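Local coordinates for 2,3-dihydroxy-2,3-dihydrophenylpropionate dehydrogenase (Pseudomonas sp. MC1, PDB 5XTF), which catalyses the NAD+-dependent oxidation of naphthalene cis-dihydrodiol to 1,2-dihydroxynaphthalene, a step in the breakdown of aromatic hydrocarbons, at residues S27-A31 with A103-I107; H81-E85 with S138-A142; V133-F137 with K176-M182. One frame throughout, in Å; residues are numbered along the deposited sequence.

Interaction 1: S27-A31 with A103-I107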
loop_
_atom_site.group_PDB
_atom_site.type_symbol
_atom_site.label_atom_id
_atom_site.label_comp_id
_atom_site.label_asym_id
_atom_site.label_seq_id
_atom_site.Cartn_x
_atom_site.Cartn_y
_atom_site.Cartn_z
ATOM N N SER B 27 -0.384 -29.914 0.241
ATOM C CA SER B 27 0.401 -30.185 1.432
ATOM C C SER B 27 0.415 -28.959 2.340
ATOM O O SER B 27 0.754 -27.864 1.890
ATOM C CB SER B 27 1.818 -30.570 1.039
ATOM O OG SER B 27 2.532 -30.884 2.204
ATOM N N ILE B 28 0.100 -29.155 3.621
ATOM C CA ILE B 28 -0.237 -28.082 4.561
ATOM C C ILE B 28 0.663 -28.181 5.794
ATOM O O ILE B 28 0.618 -29.191 6.498
ATOM C CB ILE B 28 -1.719 -28.183 4.975
ATOM C CG1 ILE B 28 -2.615 -28.235 3.731
ATOM C CG2 ILE B 28 -2.113 -27.066 5.944
ATOM C CD1 ILE B 28 -4.062 -28.636 3.993
ATOM N N THR B 29 1.462 -27.142 6.075
ATOM C CA THR B 29 2.134 -27.048 7.376
ATOM C C THR B 29 1.226 -26.350 8.400
ATOM O O THR B 29 0.205 -25.745 8.058
ATOM C CB THR B 29 3.468 -26.292 7.304
ATOM O OG1 THR B 29 3.217 -24.877 7.271
ATOM C CG2 THR B 29 4.301 -26.703 6.097
ATOM N N GLY B 30 1.621 -26.411 9.670
ATOM C CA GLY B 30 0.766 -25.887 10.732
ATOM C C GLY B 30 -0.620 -26.503 10.770
ATOM O O GLY B 30 -1.603 -25.800 11.028
ATOM N N ALA B 31 -0.726 -27.811 10.551
ATOM C CA ALA B 31 -2.009 -28.435 10.227
ATOM C C ALA B 31 -2.747 -29.050 11.418
ATOM O O ALA B 31 -3.861 -29.556 11.241
ATOM C CB ALA B 31 -1.798 -29.509 9.157
ATOM N N ALA B 103 2.055 -22.891 3.154
ATOM C CA ALA B 103 2.943 -22.632 4.275
ATOM C C ALA B 103 2.159 -21.798 5.272
ATOM O O ALA B 103 1.814 -20.646 4.986
ATOM C CB ALA B 103 4.205 -21.918 3.805
ATOM N N ASN B 104 1.883 -22.371 6.441
ATOM C CA ASN B 104 0.923 -21.782 7.366
ATOM C C ASN B 104 1.355 -21.828 8.819
ATOM O O ASN B 104 0.806 -21.068 9.624
ATOM C CB ASN B 104 -0.445 -22.478 7.220
ATOM C CG ASN B 104 -1.391 -22.185 8.366
ATOM O OD1 ASN B 104 -1.848 -21.047 8.543
ATOM N ND2 ASN B 104 -1.696 -23.209 9.156
ATOM N N ALA B 105 2.293 -22.687 9.199
ATOM C CA ALA B 105 2.692 -22.761 10.597
ATOM C C ALA B 105 3.176 -21.389 11.063
ATOM O O ALA B 105 3.950 -20.721 10.374
ATOM C CB ALA B 105 3.774 -23.833 10.786
ATOM N N GLY B 106 2.661 -20.931 12.204
ATOM C CA GLY B 106 2.997 -19.612 12.697
ATOM C C GLY B 106 3.170 -19.614 14.202
ATOM O O GLY B 106 2.820 -20.579 14.885
ATOM N N ILE B 107 3.732 -18.509 14.705
ATOM C CA ILE B 107 3.868 -18.276 16.137
ATOM C C ILE B 107 3.704 -16.786 16.393
ATOM O O ILE B 107 4.059 -15.951 15.557
ATOM C CB ILE B 107 5.224 -18.793 16.692
ATOM C CG1 ILE B 107 5.208 -18.844 18.216
ATOM C CG2 ILE B 107 6.380 -17.918 16.256
ATOM C CD1 ILE B 107 6.516 -19.320 18.799
#
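Thr29 lays its side-chain hydroxyl against the backbone amides of Asn104 and Ala105, joining two sequence signatures of the short-chain dehydrogenase/reductase (SDR) Rossmann fold. Thr29 and Gly30 open the TGxxxGxG motif that follows strand 25-28, and Asn104, Ala105 and Gly106 form the NAG motif that follows strand 100-103. These strands are neighbours in the parallel sheet, and the contact ties together the loops leaving their C-terminal ends. The evidence is a pair of hydrogen bonds to one acceptor: Thr29 OG1 receives Asn104 N at 3.0 Å and Ala105 N at 3.1 Å, with N-H...O angles of 177° and 164°. A weak bond adds to them, from Asn104 ND2 to Thr29 O at 3.4 Å.

Close approach of the two backbones depends on Gly30. Its CA lies 3.7 Å from Ala105 CA, and a modelled CB would come within 2.6 Å of Ala105 CA and 3.0 Å of Asn104 ND2, both clashes; its phi of 57° independently favours glycine.

The contact belongs to the cofactor site. Asn104 binds NAD+, its side chain lies about 4 Å from that of Ile35, and the side chain of Ala105 is equally close to that of Val78, both also NAD+-binding residues, although the cofactor is absent from this chain. The other end of the Asn104 amide is held by Thr157, whose OG1 is hydrogen-bonded to Asn104 OD1. Ala105 CB, in turn, lies 3.5 Å from Gly30 N.

Interaction 2: H81-E85 with S138-A142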
loop_
_atom_site.group_PDB
_atom_site.type_symbol
_atom_site.label_atom_id
_atom_site.label_comp_id
_atom_site.label_asym_id
_atom_site.label_seq_id
_atom_site.Cartn_x
_atom_site.Cartn_y
_atom_site.Cartn_z
ATOM N N HIS B 81 14.792 -28.265 8.117
ATOM C CA HIS B 81 14.618 -28.392 6.672
ATOM C C HIS B 81 14.309 -29.831 6.265
ATOM O O HIS B 81 13.411 -30.073 5.448
ATOM C CB HIS B 81 15.865 -27.881 5.940
ATOM C CG HIS B 81 15.721 -27.875 4.455
ATOM N ND1 HIS B 81 14.721 -27.176 3.811
ATOM C CD2 HIS B 81 16.431 -28.497 3.484
ATOM C CE1 HIS B 81 14.820 -27.367 2.508
ATOM N NE2 HIS B 81 15.851 -28.164 2.282
ATOM N N ALA B 82 15.026 -30.799 6.843
ATOM C CA ALA B 82 14.803 -32.203 6.512
ATOM C C ALA B 82 13.361 -32.622 6.759
ATOM O O ALA B 82 12.824 -33.448 6.012
ATOM C CB ALA B 82 15.759 -33.088 7.312
ATOM N N THR B 83 12.717 -32.065 7.788
ATOM C CA THR B 83 11.306 -32.366 8.010
ATOM C C THR B 83 10.441 -31.894 6.838
ATOM O O THR B 83 9.513 -32.604 6.412
ATOM C CB THR B 83 10.836 -31.727 9.320
ATOM O OG1 THR B 83 11.509 -32.338 10.433
ATOM C CG2 THR B 83 9.320 -31.872 9.478
ATOM N N ASN B 84 10.726 -30.696 6.308
ATOM C CA ASN B 84 9.999 -30.200 5.141
ATOM C C ASN B 84 10.235 -31.096 3.931
ATOM O O ASN B 84 9.305 -31.384 3.173
ATOM C CB ASN B 84 10.431 -28.761 4.807
ATOM C CG ASN B 84 10.016 -27.760 5.858
ATOM O OD1 ASN B 84 10.854 -27.171 6.542
ATOM N ND2 ASN B 84 8.727 -27.541 5.976
ATOM N N GLU B 85 11.485 -31.520 3.717
ATOM C CA GLU B 85 11.765 -32.476 2.652
ATOM C C GLU B 85 10.993 -33.774 2.864
ATOM O O GLU B 85 10.406 -34.327 1.923
ATOM C CB GLU B 85 13.268 -32.730 2.582
ATOM C CG GLU B 85 14.043 -31.515 2.092
ATOM C CD GLU B 85 15.552 -31.671 2.226
ATOM O OE1 GLU B 85 16.008 -32.343 3.185
ATOM O OE2 GLU B 85 16.277 -31.137 1.359
ATOM N N SER B 138 12.009 -22.457 3.608
ATOM C CA SER B 138 12.424 -23.862 3.616
ATOM C C SER B 138 11.374 -24.767 2.969
ATOM O O SER B 138 11.698 -25.576 2.091
ATOM C CB SER B 138 12.725 -24.297 5.051
ATOM O OG SER B 138 12.993 -25.692 5.144
ATOM N N GLY B 139 10.107 -24.629 3.372
ATOM C CA GLY B 139 9.044 -25.388 2.730
ATOM C C GLY B 139 8.972 -25.176 1.228
ATOM O O GLY B 139 8.813 -26.134 0.462
ATOM N N ILE B 140 9.086 -23.922 0.779
ATOM C CA ILE B 140 8.972 -23.644 -0.653
ATOM C C ILE B 140 10.173 -24.207 -1.415
ATOM O O ILE B 140 10.019 -24.793 -2.501
ATOM C CB ILE B 140 8.793 -22.133 -0.885
ATOM C CG1 ILE B 140 7.397 -21.710 -0.420
ATOM C CG2 ILE B 140 9.053 -21.776 -2.343
ATOM C CD1 ILE B 140 7.263 -20.262 -0.134
ATOM N N SER B 141 11.380 -24.040 -0.866
ATOM C CA SER B 141 12.563 -24.685 -1.432
ATOM C C SER B 141 12.360 -26.194 -1.590
ATOM O O SER B 141 12.676 -26.774 -2.636
ATOM C CB SER B 141 13.764 -24.398 -0.533
ATOM O OG SER B 141 14.907 -25.106 -0.957
ATOM N N ALA B 142 11.805 -26.843 -0.573
ATOM C CA ALA B 142 11.590 -28.284 -0.659
ATOM C C ALA B 142 10.475 -28.652 -1.635
ATOM O O ALA B 142 10.504 -29.743 -2.220
ATOM C CB ALA B 142 11.284 -28.840 0.725
HETATM O O HOH W 1 15.569 -27.990 -0.619
#
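Two helical turns, 81-85 and 138-142, run in broadly the same direction, their local axes 8.8 Å apart at closest approach and crossing at -42°. The nearest CA pairs, His81 with Ser138 (5.9 Å), Asn84 with Gly139 (5.5 Å) and Glu85 with Ala142 (5.3 Å), show how small residues on helix 118-150 permit this spacing. Asn84 points into the gap over Gly139, and its CB lies 4.2 Å from Ala142 CB; Glu85 CG is 4.1 Å from that methyl. The polar fastening is His81: ND1 shares a nearly linear hydrogen bond with Ser138 OG at 2.6 Å, and NE2 is hydrogen-bonded to a water at 2.9 Å that donates to Ser141 OG at 3.0 Å. The imidazole thus reaches two successive turns of the longer helix. Trp118 of a second subunit stacks on His81 and packs against Ser138 and Ser141, bringing the tetramer interface to this pair. Within the chain, helix 81-95 follows strand 72-75 and lies beside helix 118-150, which follows strand 100-103.

Interaction 3: V133-F137 with K176-M182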
loop_
_atom_site.group_PDB
_atom_site.type_symbol
_atom_site.label_atom_id
_atom_site.label_comp_id
_atom_site.label_asym_id
_atom_site.label_seq_id
_atom_site.Cartn_x
_atom_site.Cartn_y
_atom_site.Cartn_z
ATOM N N VAL B 133 8.964 -16.885 8.911
ATOM C CA VAL B 133 9.580 -16.458 7.661
ATOM C C VAL B 133 10.542 -17.503 7.119
ATOM O O VAL B 133 10.359 -17.996 6.003
ATOM C CB VAL B 133 10.305 -15.110 7.818
ATOM C CG1 VAL B 133 10.889 -14.670 6.466
ATOM C CG2 VAL B 133 9.360 -14.042 8.388
ATOM N N LYS B 134 11.582 -17.842 7.885
ATOM C CA LYS B 134 12.602 -18.737 7.350
ATOM C C LYS B 134 12.010 -20.091 6.960
ATOM O O LYS B 134 12.345 -20.649 5.905
ATOM C CB LYS B 134 13.743 -18.921 8.350
ATOM C CG LYS B 134 14.979 -19.430 7.656
ATOM C CD LYS B 134 16.088 -19.857 8.606
ATOM C CE LYS B 134 17.292 -20.335 7.783
ATOM N NZ LYS B 134 18.498 -20.631 8.608
ATOM N N SER B 135 11.109 -20.623 7.770
ATOM C CA SER B 135 10.572 -21.930 7.431
ATOM C C SER B 135 9.560 -21.866 6.282
ATOM O O SER B 135 9.292 -22.898 5.662
ATOM C CB SER B 135 9.961 -22.590 8.667
ATOM O OG SER B 135 8.693 -22.024 8.933
ATOM N N TYR B 136 9.021 -20.687 5.945
ATOM C CA TYR B 136 8.317 -20.557 4.666
ATOM C C TYR B 136 9.286 -20.742 3.502
ATOM O O TYR B 136 8.993 -21.478 2.549
ATOM C CB TYR B 136 7.614 -19.205 4.545
ATOM C CG TYR B 136 6.316 -19.057 5.310
ATOM C CD1 TYR B 136 5.905 -19.998 6.251
ATOM C CD2 TYR B 136 5.493 -17.963 5.078
ATOM C CE1 TYR B 136 4.704 -19.836 6.941
ATOM C CE2 TYR B 136 4.304 -17.792 5.759
ATOM C CZ TYR B 136 3.913 -18.722 6.681
ATOM O OH TYR B 136 2.729 -18.498 7.324
ATOM N N PHE B 137 10.461 -20.093 3.578
ATOM C CA PHE B 137 11.501 -20.304 2.571
ATOM C C PHE B 137 11.876 -21.778 2.465
ATOM O O PHE B 137 12.036 -22.309 1.358
ATOM C CB PHE B 137 12.741 -19.469 2.899
ATOM C CG PHE B 137 12.640 -18.017 2.490
ATOM C CD1 PHE B 137 12.309 -17.037 3.423
ATOM C CD2 PHE B 137 12.895 -17.632 1.186
ATOM C CE1 PHE B 137 12.222 -15.701 3.054
ATOM C CE2 PHE B 137 12.809 -16.302 0.809
ATOM C CZ PHE B 137 12.473 -15.338 1.744
ATOM N N LYS B 176 5.515 -10.622 9.749
ATOM C CA LYS B 176 4.371 -10.712 8.855
ATOM C C LYS B 176 4.497 -9.763 7.673
ATOM O O LYS B 176 3.967 -10.053 6.597
ATOM C CB LYS B 176 3.096 -10.467 9.654
ATOM C CG LYS B 176 2.767 -11.691 10.553
ATOM C CD LYS B 176 2.606 -12.969 9.699
ATOM C CE LYS B 176 2.148 -14.157 10.527
ATOM N NZ LYS B 176 1.927 -15.355 9.656
ATOM N N HIS B 177 5.211 -8.641 7.830
ATOM C CA HIS B 177 5.526 -7.831 6.660
ATOM C C HIS B 177 6.521 -8.528 5.745
ATOM O O HIS B 177 6.414 -8.432 4.516
ATOM C CB HIS B 177 6.053 -6.467 7.084
ATOM C CG HIS B 177 4.973 -5.493 7.417
ATOM N ND1 HIS B 177 4.231 -5.575 8.579
ATOM C CD2 HIS B 177 4.500 -4.421 6.738
ATOM C CE1 HIS B 177 3.350 -4.589 8.600
ATOM N NE2 HIS B 177 3.495 -3.875 7.497
ATOM N N ALA B 178 7.499 -9.234 6.313
ATOM C CA ALA B 178 8.420 -9.985 5.468
ATOM C C ALA B 178 7.673 -10.992 4.588
ATOM O O ALA B 178 8.029 -11.183 3.419
ATOM C CB ALA B 178 9.483 -10.670 6.331
ATOM N N VAL B 179 6.603 -11.612 5.108
ATOM C CA VAL B 179 5.839 -12.563 4.289
ATOM C C VAL B 179 5.241 -11.865 3.066
ATOM O O VAL B 179 5.318 -12.382 1.944
ATOM C CB VAL B 179 4.754 -13.280 5.124
ATOM C CG1 VAL B 179 3.993 -14.235 4.262
ATOM C CG2 VAL B 179 5.393 -14.040 6.303
ATOM N N LEU B 180 4.682 -10.663 3.247
ATOM C CA LEU B 180 4.250 -9.871 2.096
ATOM C C LEU B 180 5.365 -9.708 1.089
ATOM O O LEU B 180 5.124 -9.729 -0.122
ATOM C CB LEU B 180 3.791 -8.485 2.522
ATOM C CG LEU B 180 2.600 -8.367 3.449
ATOM C CD1 LEU B 180 2.216 -6.893 3.498
ATOM C CD2 LEU B 180 1.453 -9.222 2.961
ATOM N N GLY B 181 6.594 -9.518 1.568
ATOM C CA GLY B 181 7.709 -9.354 0.656
ATOM C C GLY B 181 7.988 -10.617 -0.131
ATOM O O GLY B 181 8.219 -10.564 -1.342
ATOM N N MET B 182 7.959 -11.766 0.546
ATOM C CA MET B 182 8.126 -13.054 -0.128
ATOM C C MET B 182 7.077 -13.269 -1.204
ATOM O O MET B 182 7.395 -13.755 -2.294
ATOM C CB MET B 182 8.046 -14.198 0.879
ATOM C CG MET B 182 9.025 -14.144 1.998
ATOM S SD MET B 182 8.719 -15.534 3.123
ATOM C CE MET B 182 9.107 -16.945 2.080
#
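Met182 is the main bump: it buries 94 Å², more than any other residue here, and reaches from helix 170-190 into a hollow walled by Val133, Tyr136 and Phe137 of helix 118-150. Its CE sits over the Phe137 ring, 3.5 Å from the centroid and 12° off the normal, a CH-pi contact, while SD makes an oblique Met-aromatic contact at 4.1 Å from that centroid. Met182 CE also lies 3.7 Å from Tyr136 CB. In return, Val133 CG2 enters the notch between Ala178 CB (4.0 Å) and Val179 CG2 (4.5 Å), and Val179 CG1 abuts the Tyr136 ring edge, 3.9 Å from CE2. This interlocking spans local axes 10.4 Å apart at 25°. Phe125 of a second subunit meets the Phe137 ring, consistent with the helix-bundle interface of SDR tetramers. Lys176, the NAD+-binding lysine of the YxxxK motif, directs NZ to Ala158 O, and Tyr136 OH bonds Thr157 O. With those polar ends engaged elsewhere, complementary apolar shape and methionine-aromatic contacts account for the cohesion between the segments.

Overall arrangement
The centre of interaction 1 lies about 4 Å from that of the chain, at the ends of adjacent strands; the centres of interactions 2 and 3 lie farther out, at about 13 and 10 Å, and both use helix 118-150. Segments 133-137 and 138-142 are consecutive, so this helix packs first on helix 170-190 and then, one turn on, on helix 81-95. Contact centres are 12 to 14 Å apart. Along the chain, interaction 1 closes before interaction 3 opens, while interaction 2 crosses both. Tyr136 joins interactions 1 and 3 by packing, its OH 3.3 Å from Ala103 O, while interactions 1 and 2 stay about 5 Å apart at their nearest atoms. Helix 118-150 thus borders the cofactor-binding loop and shares both contacts reaching the second subunit.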